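Local coordinates for protein defensin (PDB 3PSM) that probably acts as an antimicrobial, fungicidal plant defensin of the gamma-thionin family and forms a dimer, at residues C3-A7 and R34-R40; E28-K32 and C43-C47. Residue numbers count along the deposited sequence, not the author numbering.

From the N terminus the chain lays down strand 2-6, runs through helix 17-27 and reaches 28-32, the first half of contact 2. Only after that does R34-R40 return to strand 2-6 as contact 1, closing a loop that holds the whole helix. C43-C47 then closes contact 2 across a shorter span, which holds the rest of strand 32-35, the turn and the start of strand 41-46. The two closures cross, since their segments alternate along the chain. Strand 41-46 runs between the outer strands 2-6 and 32-35, so contact 1 bridges the two edges of the sheet while contact 2 ties the helix exit to its centre. The C3-C47 disulfide and a probable N5 O to C43 N hydrogen bond (2.8 Å) join them directly.

Contact 1. Residues C3-A7 and R34-R40; sequences CENLA and RCRDDFR
Residues 3-6 form an extended outer strand, and 34-35 end the opposite outer strand; strand 41-46 lies between them, leaving the E4 and R34 CA atoms 9.7 Å apart. Beyond C35 the chain makes a type I turn, R36 to F39, with F39 N bonded to R36 O (3.0 Å), F39 at positive phi (56/38) and R36 N bonded to R40 O (3.1 Å). Past the turn R40 leads into strand 41-46, its CA 7.3 Å from that of L6. E4 and L6 direct their CB atoms toward the second segment. E4, with chi1 and chi2 both t, reaches R34 (chi1 p, then extended) in a two-pronged salt bridge: R34 NE to E4 OE1 and R34 NH2 to E4 OE2, each 2.8 Å. L6 CD2 packs on R40 CB at 3.6 Å and covers one guanidinium face. D38 OD1 takes a salt bridge from R40 NE (2.8 Å) and NH2 (3.0 Å); D38 OD2 accepts from R40 N (3.0 Å), an Asx turn. In this part of the defensin gamma-core, E4 thus pairs with R34 while the charge of R36, in cation-pi contact with W42, lies nearby (R36 NE to E4 OE2 4.1 Å), and L6 covers an R40 whose charge D38 meets: paired charges and packing hold these surface arginines.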
loop_
_atom_site.group_PDB
_atom_site.type_symbol
_atom_site.label_atom_id
_atom_site.label_comp_id
_atom_site.label_asym_id
_atom_site.label_seq_id
_atom_site.Cartn_x
_atom_site.Cartn_y
_atom_site.Cartn_z
ATOM N N CYS A 3 12.802 -1.940 -12.265
ATOM C CA CYS A 3 12.625 -3.300 -12.721
ATOM C C CYS A 3 11.439 -3.884 -11.981
ATOM O O CYS A 3 11.303 -3.609 -10.763
ATOM C CB CYS A 3 13.829 -4.198 -12.439
ATOM S SG CYS A 3 15.235 -3.853 -13.503
ATOM N N GLU A 4 10.605 -4.648 -12.662
ATOM C CA GLU A 4 9.410 -5.264 -12.083
ATOM C C GLU A 4 9.546 -6.776 -12.182
ATOM O O GLU A 4 9.695 -7.327 -13.276
ATOM C CB GLU A 4 8.174 -4.679 -12.765
ATOM C CG GLU A 4 6.911 -5.116 -12.055
ATOM C CD GLU A 4 5.609 -4.602 -12.600
ATOM O OE1 GLU A 4 4.731 -4.245 -11.810
ATOM O OE2 GLU A 4 5.517 -4.445 -13.852
ATOM N N ASN A 5 9.524 -7.459 -11.031
ATOM C CA ASN A 5 9.600 -8.915 -10.968
ATOM C C ASN A 5 8.668 -9.430 -9.907
ATOM O O ASN A 5 8.159 -8.664 -9.055
ATOM C CB ASN A 5 11.024 -9.366 -10.696
ATOM C CG ASN A 5 11.821 -9.209 -11.991
ATOM O OD1 ASN A 5 11.778 -10.082 -12.853
ATOM N ND2 ASN A 5 12.482 -8.105 -12.265
ATOM N N LEU A 6 8.382 -10.724 -9.953
ATOM C CA LEU A 6 7.489 -11.320 -8.961
ATOM C C LEU A 6 7.994 -11.091 -7.553
ATOM O O LEU A 6 9.188 -11.143 -7.256
ATOM C CB LEU A 6 7.360 -12.840 -9.199
ATOM C CG LEU A 6 6.504 -13.192 -10.388
ATOM C CD1 LEU A 6 6.678 -14.704 -10.655
ATOM C CD2 LEU A 6 5.029 -12.884 -10.197
ATOM N N ALA A 7 7.067 -10.878 -6.632
ATOM C CA ALA A 7 7.370 -10.913 -5.215
ATOM C C ALA A 7 8.030 -12.243 -4.876
ATOM O O ALA A 7 7.687 -13.277 -5.485
ATOM C CB ALA A 7 6.103 -10.685 -4.423
ATOM N N ARG A 34 2.055 -4.278 -7.290
ATOM C CA ARG A 34 0.733 -4.357 -7.877
ATOM C C ARG A 34 0.456 -5.795 -8.294
ATOM O O ARG A 34 1.390 -6.541 -8.638
ATOM C CB ARG A 34 0.562 -3.445 -9.079
ATOM C CG ARG A 34 1.505 -3.827 -10.222
ATOM C CD ARG A 34 1.201 -3.077 -11.475
ATOM N NE ARG A 34 2.180 -3.397 -12.507
ATOM C CZ ARG A 34 1.995 -3.171 -13.802
ATOM N NH1 ARG A 34 0.860 -2.651 -14.241
ATOM N NH2 ARG A 34 3.013 -3.505 -14.587
ATOM N N CYS A 35 -0.807 -6.157 -8.333
ATOM C CA CYS A 35 -1.157 -7.409 -9.049
ATOM C C CYS A 35 -1.111 -7.158 -10.542
ATOM O O CYS A 35 -1.412 -6.082 -11.029
ATOM C CB CYS A 35 -2.567 -7.847 -8.707
ATOM S SG CYS A 35 -2.937 -7.965 -6.925
ATOM N N ARG A 36 -0.744 -8.160 -11.291
ATOM C CA ARG A 36 -0.856 -8.106 -12.746
ATOM C C ARG A 36 -1.960 -9.050 -13.204
ATOM O O ARG A 36 -2.668 -9.655 -12.392
ATOM C CB ARG A 36 0.513 -8.288 -13.449
ATOM C CG ARG A 36 1.396 -7.070 -13.161
ATOM C CD ARG A 36 2.748 -7.089 -13.773
ATOM N NE ARG A 36 2.696 -7.037 -15.210
ATOM C CZ ARG A 36 3.269 -7.784 -16.075
ATOM N NH1 ARG A 36 4.097 -8.801 -15.730
ATOM N NH2 ARG A 36 3.074 -7.568 -17.383
ATOM N N ASP A 37 -2.157 -9.192 -14.490
ATOM C CA ASP A 37 -3.273 -9.931 -15.059
ATOM C C ASP A 37 -3.135 -11.427 -14.898
ATOM O O ASP A 37 -4.093 -12.170 -15.176
ATOM C CB ASP A 37 -3.452 -9.566 -16.529
ATOM C CG ASP A 37 -2.317 -9.921 -17.452
ATOM O OD1 ASP A 37 -2.510 -9.869 -18.670
ATOM O OD2 ASP A 37 -1.201 -10.191 -16.996
ATOM N N ASP A 38 -2.037 -11.874 -14.375
ATOM C CA ASP A 38 -1.728 -13.223 -13.897
ATOM C C ASP A 38 -2.169 -13.528 -12.463
ATOM O O ASP A 38 -1.954 -14.637 -11.951
ATOM C CB ASP A 38 -0.239 -13.560 -14.014
ATOM C CG ASP A 38 0.645 -12.642 -13.188
ATOM O OD1 ASP A 38 1.841 -12.881 -13.179
ATOM O OD2 ASP A 38 0.126 -11.681 -12.551
ATOM N N PHE A 39 -2.799 -12.573 -11.802
ATOM C CA PHE A 39 -3.179 -12.761 -10.398
ATOM C C PHE A 39 -1.995 -13.106 -9.534
ATOM O O PHE A 39 -2.123 -13.835 -8.532
ATOM C CB PHE A 39 -4.301 -13.770 -10.223
ATOM C CG PHE A 39 -5.617 -13.306 -10.818
ATOM C CD1 PHE A 39 -5.876 -13.523 -12.170
ATOM C CD2 PHE A 39 -6.538 -12.684 -10.010
ATOM C CE1 PHE A 39 -7.125 -13.111 -12.660
ATOM C CE2 PHE A 39 -7.774 -12.299 -10.514
ATOM C CZ PHE A 39 -8.048 -12.514 -11.836
ATOM N N ARG A 40 -0.852 -12.498 -9.801
ATOM C CA ARG A 40 0.319 -12.577 -8.933
ATOM C C ARG A 40 0.784 -11.156 -8.594
ATOM O O ARG A 40 0.455 -10.179 -9.265
ATOM C CB ARG A 40 1.460 -13.327 -9.616
ATOM C CG ARG A 40 1.090 -14.805 -9.814
ATOM C CD ARG A 40 2.269 -15.618 -10.319
ATOM N NE ARG A 40 2.581 -15.160 -11.658
ATOM C CZ ARG A 40 3.385 -15.770 -12.506
ATOM N NH1 ARG A 40 3.980 -16.881 -12.128
ATOM N NH2 ARG A 40 3.581 -15.212 -13.716
#

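Contact 2. Residues E28-K32 and C43-C47; sequences EHLIK and CTRNC
A classic beta bulge marks this contact: I31 and K32 together face the single residue T44. I31 sits in a near-helical conformation (-75/-49) and K32 is almost fully extended (-168/167), so the backbone of 28-32 kinks as it enters strand 32-35. Two hydrogen bonds hold the antiparallel pairing, I31 N to T44 O and T44 N to K32 O, both 2.9 Å; C43 CA adds a CA-H...O contact to K32 O at 3.3 Å. The CA atoms of K32 and T44 lie 5.4 Å apart, those of L30 and R45 5.2 Å. Upstream, H29 takes positive phi (56/39) as the first residue to leave helical geometry, turning the chain from helix 17-27 toward the sheet. This is the helix-to-strand connection of the cysteine-stabilised alpha-beta fold of plant defensins, in which C43 is bonded to C24 of the helix. Close to that disulfide L30 (chi1 m, chi2 t) sets CD1 against C43 CB at 3.6 Å, while its CD2 comes to 3.9 Å from R45 CB. I31, also m and t, stretches along the strand: CD1 lies 3.5 Å from N46 N, 3.7 Å from N46 OD1 and 4.2 Å from T44 CG2. K32 (chi1 p, the remainder extended) and T44 put their side chains on the same face of the sheet, K32 CG 3.8 Å from T44 CB. E28 OE2, 4.1 Å from C43 SG, accepts hydrogen bonds from D8 N and H23 NE2.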
loop_
_atom_site.group_PDB
_atom_site.type_symbol
_atom_site.label_atom_id
_atom_site.label_comp_id
_atom_site.label_asym_id
_atom_site.label_seq_id
_atom_site.Cartn_x
_atom_site.Cartn_y
_atom_site.Cartn_z
ATOM N N GLU A 28 9.512 -6.545 1.543
ATOM C CA GLU A 28 10.695 -6.576 0.684
ATOM C C GLU A 28 11.410 -5.231 0.596
ATOM O O GLU A 28 12.531 -5.146 0.063
ATOM C CB GLU A 28 10.339 -7.128 -0.707
ATOM C CG GLU A 28 9.829 -8.546 -0.679
ATOM C CD GLU A 28 9.819 -9.254 -2.026
ATOM O OE1 GLU A 28 10.746 -9.070 -2.842
ATOM O OE2 GLU A 28 8.880 -10.066 -2.240
ATOM N N HIS A 29 10.853 -4.170 1.177
ATOM C CA HIS A 29 11.494 -2.857 1.202
ATOM C C HIS A 29 11.823 -2.378 -0.217
ATOM O O HIS A 29 12.839 -1.674 -0.464
ATOM C CB HIS A 29 12.690 -2.799 2.178
ATOM C CG HIS A 29 12.193 -2.984 3.573
ATOM N ND1 HIS A 29 11.460 -2.034 4.282
ATOM C CD2 HIS A 29 12.297 -4.072 4.376
ATOM C CE1 HIS A 29 11.152 -2.521 5.471
ATOM N NE2 HIS A 29 11.654 -3.750 5.545
ATOM N N LEU A 30 10.922 -2.647 -1.110
ATOM C CA LEU A 30 11.049 -2.233 -2.512
ATOM C C LEU A 30 10.192 -1.006 -2.747
ATOM O O LEU A 30 9.614 -0.413 -1.815
ATOM C CB LEU A 30 10.768 -3.408 -3.449
ATOM C CG LEU A 30 11.613 -4.656 -3.176
ATOM C CD1 LEU A 30 11.258 -5.794 -4.128
ATOM C CD2 LEU A 30 13.101 -4.311 -3.215
ATOM N N ILE A 31 10.068 -0.588 -3.986
ATOM C CA ILE A 31 9.397 0.677 -4.279
ATOM C C ILE A 31 7.884 0.583 -4.152
ATOM O O ILE A 31 7.253 1.420 -3.513
ATOM C CB ILE A 31 9.768 1.203 -5.672
ATOM C CG1 ILE A 31 11.265 1.476 -5.790
ATOM C CG2 ILE A 31 8.956 2.441 -6.019
ATOM C CD1 ILE A 31 11.677 1.693 -7.233
ATOM N N LYS A 32 7.288 -0.421 -4.767
ATOM C CA LYS A 32 5.847 -0.564 -4.857
ATOM C C LYS A 32 5.517 -1.946 -5.346
ATOM O O LYS A 32 6.392 -2.698 -5.824
ATOM C CB LYS A 32 5.209 0.496 -5.747
ATOM C CG LYS A 32 5.648 0.411 -7.185
ATOM C CD LYS A 32 5.022 1.499 -8.041
ATOM C CE LYS A 32 5.429 1.386 -9.499
ATOM N NZ LYS A 32 4.677 2.396 -10.268
ATOM N N CYS A 43 6.615 -6.763 -7.659
ATOM C CA CYS A 43 7.236 -5.659 -7.022
ATOM C C CYS A 43 8.128 -4.904 -8.017
ATOM O O CYS A 43 8.814 -5.507 -8.860
ATOM C CB CYS A 43 8.146 -6.076 -5.850
ATOM S SG CYS A 43 7.376 -7.049 -4.546
ATOM N N THR A 44 8.175 -3.609 -7.868
ATOM C CA THR A 44 9.113 -2.724 -8.573
ATOM C C THR A 44 10.236 -2.325 -7.639
ATOM O O THR A 44 9.998 -1.970 -6.496
ATOM C CB THR A 44 8.380 -1.481 -9.097
ATOM O OG1 THR A 44 7.377 -1.921 -10.029
ATOM C CG2 THR A 44 9.293 -0.540 -9.844
ATOM N N ARG A 45 11.459 -2.382 -8.152
ATOM C CA ARG A 45 12.656 -2.040 -7.410
ATOM C C ARG A 45 13.605 -1.211 -8.268
ATOM O O ARG A 45 13.576 -1.253 -9.486
ATOM C CB ARG A 45 13.389 -3.309 -6.998
ATOM C CG ARG A 45 13.993 -4.075 -8.185
ATOM C CD ARG A 45 14.849 -5.248 -7.650
ATOM N NE ARG A 45 15.266 -5.875 -8.926
ATOM C CZ ARG A 45 14.612 -6.643 -9.779
ATOM N NH1 ARG A 45 13.404 -6.877 -9.344
ATOM N NH2 ARG A 45 15.262 -7.047 -10.871
ATOM N N ASN A 46 14.462 -0.415 -7.607
ATOM C CA ASN A 46 15.609 0.199 -8.283
ATOM C C ASN A 46 16.545 -0.875 -8.801
ATOM O O ASN A 46 16.793 -1.842 -8.057
ATOM C CB ASN A 46 16.292 1.109 -7.263
ATOM C CG ASN A 46 15.416 2.275 -6.852
ATOM O OD1 ASN A 46 14.979 2.369 -5.675
ATOM N ND2 ASN A 46 15.090 3.134 -7.768
ATOM N N CYS A 47 17.028 -0.730 -10.053
ATOM C CA CYS A 47 17.817 -1.753 -10.755
ATOM C C CYS A 47 18.818 -1.092 -11.690
ATOM O O CYS A 47 19.090 0.117 -11.532
ATOM C CB CYS A 47 16.952 -2.799 -11.560
ATOM S SG CYS A 47 15.965 -2.070 -12.845
ATOM O OXT CYS A 47 19.362 -1.715 -12.609
#